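Local coordinates for protein putative mandelate racemase (Bordetella bronchiseptica, PDB 3OZY) that is of unknown function but, as a magnesium-binding member of the enolase superfamily, probably acts on sugar-acid-like carboxylates, at residues Ala183-Met188 with Val196-Asp201; Arg176-Asp181 with Leu212-Ile217. One frame throughout, in Å; residues are numbered along the deposited sequence. Where two conformers were deposited one is given.

Contact 1 (Ala183-Met188 with Val196-Asp201); sequences ANLRAM and VEILVD. With MG (magnesium ion), chain C.
Helix 183-188 lies over strand 197-201; the axes of the two segments approach to 10.6 Å and run nearly antiparallel (169°), and Leu185 and Ile198 are nearest, with CA atoms 8.3 Å apart. The contact between them is apolar. Leu185 leaves the helix without aiming at the strand, but in one of its two conformers its methyls carry it there. CD2 settles between two strand side chains, 3.6 Å from Val200 CG2 and 3.7 Å from Ile198 CG2, while CD1 reaches the same Val200 methyl at 3.8 Å. Leu185 and Ile198 run side by side with their chains headed opposite ways. One turn further along the helix, Met188 reaches the same Ile198 CG2 from a direction roughly at right angles to Leu185. Its chain bends at the last torsion (chi3 68°) and brings CE to Ile198 CG2 at 4.0 Å, and its CB sits near the CD1 methyl of the same isoleucine. This is helix-on-barrel packing in the beta-alpha-beta unit of strand 169-173, helix 178-192 and strand 197-201, part of the C-terminal barrel domain of the enolase superfamily. Ile198 and Val200 point outward to the helix layer, where Leu218 of helix 208-220 touches both Leu185 and Val200. At the C-terminal end of the strand Asp201 serves the metal site: OD2 binds the magnesium ion at 2.3 Å and also accepts a hydrogen bond from Lys173, while OD1 takes one from the backbone N of Asn203 and another, 2.6 Å long, from metal-bound water 1. Both carboxylate oxygens are thus engaged, which fixes the group's rotation. Glu227 and Glu254 complete the protein ligands, and three waters coordinate the ion as well.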
# COMPACT_ATOMS: atom_id res chain seq x y z
N ALA A 183 -19.96 9.69 -27.28
CA ALA A 183 -20.29 10.79 -28.17
C ALA A 183 -19.11 11.77 -28.26
O ALA A 183 -18.80 12.28 -29.33
CB ALA A 183 -21.55 11.50 -27.69
N ASN A 184 -18.45 12.01 -27.13
CA ASN A 184 -17.28 12.88 -27.11
C ASN A 184 -16.17 12.33 -28.01
O ASN A 184 -15.58 13.05 -28.82
CB ASN A 184 -16.75 13.04 -25.69
CG ASN A 184 -17.66 13.86 -24.82
OD1 ASN A 184 -18.67 14.40 -25.28
ND2 ASN A 184 -17.30 13.99 -23.54
N LEU A 185 -15.88 11.04 -27.86
CA LEU A 185 -14.84 10.40 -28.67
C LEU A 185 -15.15 10.45 -30.15
O LEU A 185 -14.27 10.72 -30.97
CB LEU A 185 -14.65 8.95 -28.24
CG LEU A 185 -13.84 8.71 -26.98
CD1 LEU A 185 -13.96 7.26 -26.59
CD2 LEU A 185 -12.38 9.10 -27.19
N ARG A 186 -16.40 10.16 -30.51
CA ARG A 186 -16.78 10.19 -31.91
C ARG A 186 -16.59 11.60 -32.49
O ARG A 186 -16.08 11.76 -33.59
CB ARG A 186 -18.21 9.69 -32.12
CG ARG A 186 -18.37 8.20 -31.83
CD ARG A 186 -19.73 7.69 -32.28
NE ARG A 186 -20.13 6.47 -31.58
CZ ARG A 186 -20.95 6.46 -30.54
NH1 ARG A 186 -21.47 7.59 -30.08
NH2 ARG A 186 -21.27 5.31 -29.96
N ALA A 187 -16.97 12.63 -31.73
CA ALA A 187 -16.83 14.00 -32.20
C ALA A 187 -15.36 14.38 -32.31
O ALA A 187 -14.94 15.05 -33.26
CB ALA A 187 -17.57 14.96 -31.28
N MET A 188 -14.57 13.97 -31.32
CA MET A 188 -13.13 14.23 -31.32
C MET A 188 -12.44 13.64 -32.54
O MET A 188 -11.68 14.32 -33.22
CB MET A 188 -12.49 13.72 -30.03
CG MET A 188 -12.84 14.56 -28.81
SD MET A 188 -12.55 13.67 -27.26
CE MET A 188 -10.77 13.55 -27.28
N VAL A 196 -4.00 12.02 -35.41
CA VAL A 196 -3.82 12.41 -34.02
C VAL A 196 -4.20 11.23 -33.15
O VAL A 196 -5.26 10.64 -33.34
CB VAL A 196 -4.70 13.63 -33.67
CG1 VAL A 196 -4.65 13.93 -32.18
CG2 VAL A 196 -4.27 14.84 -34.51
N GLU A 197 -3.34 10.87 -32.19
CA GLU A 197 -3.66 9.75 -31.31
C GLU A 197 -4.60 10.20 -30.20
O GLU A 197 -4.39 11.26 -29.60
CB GLU A 197 -2.41 9.12 -30.70
CG GLU A 197 -1.41 8.56 -31.72
CD GLU A 197 -1.91 7.32 -32.46
OE1 GLU A 197 -2.95 6.73 -32.10
OE2 GLU A 197 -1.21 6.91 -33.42
N ILE A 198 -5.64 9.41 -29.95
CA ILE A 198 -6.57 9.71 -28.88
C ILE A 198 -6.51 8.59 -27.85
O ILE A 198 -6.74 7.42 -28.18
CB ILE A 198 -8.02 9.88 -29.41
CG1 ILE A 198 -8.09 11.04 -30.41
CG2 ILE A 198 -8.98 10.12 -28.26
CD1 ILE A 198 -9.43 11.16 -31.12
N LEU A 199 -6.17 8.97 -26.63
CA LEU A 199 -6.05 8.06 -25.49
C LEU A 199 -7.26 8.27 -24.60
O LEU A 199 -7.82 9.36 -24.57
CB LEU A 199 -4.79 8.40 -24.70
CG LEU A 199 -3.42 8.13 -25.32
CD1 LEU A 199 -3.23 8.73 -26.71
CD2 LEU A 199 -2.35 8.64 -24.37
N VAL A 200 -7.67 7.23 -23.87
CA VAL A 200 -8.82 7.31 -22.98
C VAL A 200 -8.42 6.80 -21.59
O VAL A 200 -7.60 5.87 -21.49
CB VAL A 200 -9.99 6.48 -23.56
CG1 VAL A 200 -11.08 6.27 -22.53
CG2 VAL A 200 -10.55 7.16 -24.82
N ASP A 201 -8.97 7.41 -20.54
CA ASP A 201 -8.59 7.08 -19.17
C ASP A 201 -9.84 7.10 -18.29
O ASP A 201 -10.47 8.16 -18.14
CB ASP A 201 -7.56 8.11 -18.69
CG ASP A 201 -7.07 7.87 -17.28
OD1 ASP A 201 -7.62 7.02 -16.55
OD2 ASP A 201 -6.12 8.59 -16.89
MG MG C . -4.41 8.15 -15.37
O HOH W 1 -5.98 6.83 -14.52
O HOH W 2 -5.31 9.55 -13.68
O HOH W 3 -3.14 10.07 -15.95

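Contact 2 (Arg176-Asp181 with Leu212-Ile217); sequences RAPRKD and LAMLRI. With ACY (acetic acid), chain H.
In one of its two conformers, Met214 stretches out from its helix with CG anti to the backbone N (chi1 -175°) and then turns at chi3 (-71°), which delivers CE to Pro178 and Asp181 at the start of the facing helix. That one methyl makes the contact: it lies 3.9 Å from Pro178 CB and 3.6 Å from Asp181 OD2, with the Asp181 CB beside it as well. The OD2 it packs against takes its hydrogen bond from the backbone N of Gly175. Ala177 holds the N-cap position, and its O accepts the Asp181 N at 2.9 Å. On the far side of this turn Arg176 grips a molecule of acetic acid, probably from the crystallisation liquor, by two bonds at its guanidinium edge: NE to O at 3.1 Å and NH2 to OXT at 2.9 Å, the second fairly straight at 165°. The small acid is also hydrogen-bonded to the backbone N of Asp149, whose side chain forms a salt bridge with the same NH2. Met214 also touches Val174, in the loop between strand 169-173 and helix 178-192, so helix 208-220 packs here against the first turn of the preceding barrel helix, with Ile217 continuing onto Ala182.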
# COMPACT_ATOMS: atom_id res chain seq x y z
N ARG A 176 -17.93 8.13 -16.13
CA ARG A 176 -19.15 8.46 -15.40
C ARG A 176 -20.40 8.22 -16.24
O ARG A 176 -21.38 7.66 -15.75
CB ARG A 176 -19.12 9.91 -14.93
CG ARG A 176 -20.39 10.30 -14.19
CD ARG A 176 -20.23 11.64 -13.53
NE ARG A 176 -19.97 12.70 -14.50
CZ ARG A 176 -19.67 13.94 -14.17
NH1 ARG A 176 -19.60 14.28 -12.88
NH2 ARG A 176 -19.44 14.85 -15.11
N ALA A 177 -20.35 8.66 -17.49
CA ALA A 177 -21.50 8.54 -18.38
C ALA A 177 -21.03 8.01 -19.73
O ALA A 177 -20.75 8.78 -20.64
CB ALA A 177 -22.18 9.89 -18.55
N PRO A 178 -20.91 6.68 -19.84
CA PRO A 178 -20.32 6.08 -21.04
C PRO A 178 -20.95 6.50 -22.37
O PRO A 178 -20.25 6.56 -23.37
CB PRO A 178 -20.49 4.58 -20.80
CG PRO A 178 -20.38 4.46 -19.32
CD PRO A 178 -21.13 5.68 -18.78
N ARG A 179 -22.25 6.78 -22.39
CA ARG A 179 -22.88 7.24 -23.63
C ARG A 179 -22.35 8.61 -24.04
O ARG A 179 -22.12 8.89 -25.23
CB ARG A 179 -24.40 7.26 -23.50
CG ARG A 179 -25.02 5.88 -23.36
CD ARG A 179 -26.35 5.78 -24.08
NE ARG A 179 -27.34 6.72 -23.55
CZ ARG A 179 -28.21 6.42 -22.59
NH1 ARG A 179 -28.23 5.20 -22.07
NH2 ARG A 179 -29.08 7.33 -22.17
N LYS A 180 -22.14 9.48 -23.06
CA LYS A 180 -21.56 10.79 -23.34
C LYS A 180 -20.10 10.66 -23.72
O LYS A 180 -19.62 11.35 -24.62
CB LYS A 180 -21.71 11.71 -22.13
CG LYS A 180 -23.15 12.04 -21.78
CD LYS A 180 -23.21 13.00 -20.60
CE LYS A 180 -24.63 13.47 -20.34
NZ LYS A 180 -24.68 14.46 -19.23
N ASP A 181 -19.39 9.76 -23.04
CA ASP A 181 -17.98 9.51 -23.35
C ASP A 181 -17.85 9.09 -24.81
O ASP A 181 -16.97 9.56 -25.53
CB ASP A 181 -17.41 8.40 -22.46
CG ASP A 181 -17.39 8.77 -20.99
OD1 ASP A 181 -17.21 9.96 -20.65
OD2 ASP A 181 -17.52 7.85 -20.15
N LEU A 212 -16.04 -3.63 -21.43
CA LEU A 212 -16.11 -4.33 -22.71
C LEU A 212 -16.93 -3.56 -23.73
O LEU A 212 -16.56 -3.47 -24.90
CB LEU A 212 -16.68 -5.74 -22.51
CG LEU A 212 -15.73 -6.77 -21.89
CD1 LEU A 212 -16.52 -7.93 -21.29
CD2 LEU A 212 -14.72 -7.25 -22.93
N ALA A 213 -18.04 -2.98 -23.29
CA ALA A 213 -18.87 -2.19 -24.20
C ALA A 213 -18.08 -0.96 -24.66
O ALA A 213 -18.10 -0.61 -25.85
CB ALA A 213 -20.16 -1.77 -23.51
N MET A 214 -17.38 -0.32 -23.74
CA MET A 214 -16.63 0.86 -24.14
C MET A 214 -15.48 0.50 -25.07
O MET A 214 -15.23 1.22 -26.05
CB MET A 214 -16.13 1.64 -22.93
CG MET A 214 -15.46 2.93 -23.34
SD MET A 214 -15.04 4.00 -21.96
CE MET A 214 -16.66 4.57 -21.46
N LEU A 215 -14.79 -0.60 -24.79
CA LEU A 215 -13.67 -1.03 -25.64
C LEU A 215 -14.09 -1.13 -27.12
O LEU A 215 -13.32 -0.77 -28.03
CB LEU A 215 -13.09 -2.36 -25.15
CG LEU A 215 -11.94 -2.95 -25.96
CD1 LEU A 215 -10.74 -1.99 -26.03
CD2 LEU A 215 -11.53 -4.29 -25.36
N ARG A 216 -15.31 -1.59 -27.38
CA ARG A 216 -15.81 -1.66 -28.76
C ARG A 216 -15.80 -0.27 -29.41
O ARG A 216 -15.43 -0.12 -30.58
CB ARG A 216 -17.22 -2.25 -28.80
CG ARG A 216 -17.26 -3.74 -28.50
CD ARG A 216 -18.68 -4.19 -28.26
NE ARG A 216 -18.76 -5.64 -28.15
CZ ARG A 216 -19.89 -6.30 -27.93
NH1 ARG A 216 -21.04 -5.65 -27.77
NH2 ARG A 216 -19.88 -7.62 -27.86
N ILE A 217 -16.25 0.73 -28.65
CA ILE A 217 -16.26 2.12 -29.09
C ILE A 217 -14.84 2.60 -29.35
O ILE A 217 -14.55 3.21 -30.39
CB ILE A 217 -16.90 3.04 -28.02
CG1 ILE A 217 -18.34 2.61 -27.73
CG2 ILE A 217 -16.82 4.51 -28.46
CD1 ILE A 217 -19.25 2.69 -28.93
C ACY H . -19.15 13.36 -18.31
O ACY H . -19.26 12.42 -17.50
OXT ACY H . -19.36 14.55 -18.00
CH3 ACY H . -18.74 13.06 -19.72

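Coming from the N terminus, the chain leaves strand 169-173, turns into helix 178-192 through 176-181, and passes 183-188 before dropping into strand 197-201. Contact 1 closes this short loop, with seven residues between its segments. The chain then runs on to helix 208-220, whose 212-217 returns to the start of the earlier helix and closes the longer loop of contact 2, thirty residues between its segments, which encloses contact 1 entirely. Helix 178-192 is shared: one contact joins it to the barrel strand that follows, the other to the next outer helix. Their centres are 11 Å apart, and they meet where Arg186 packs on Ile217.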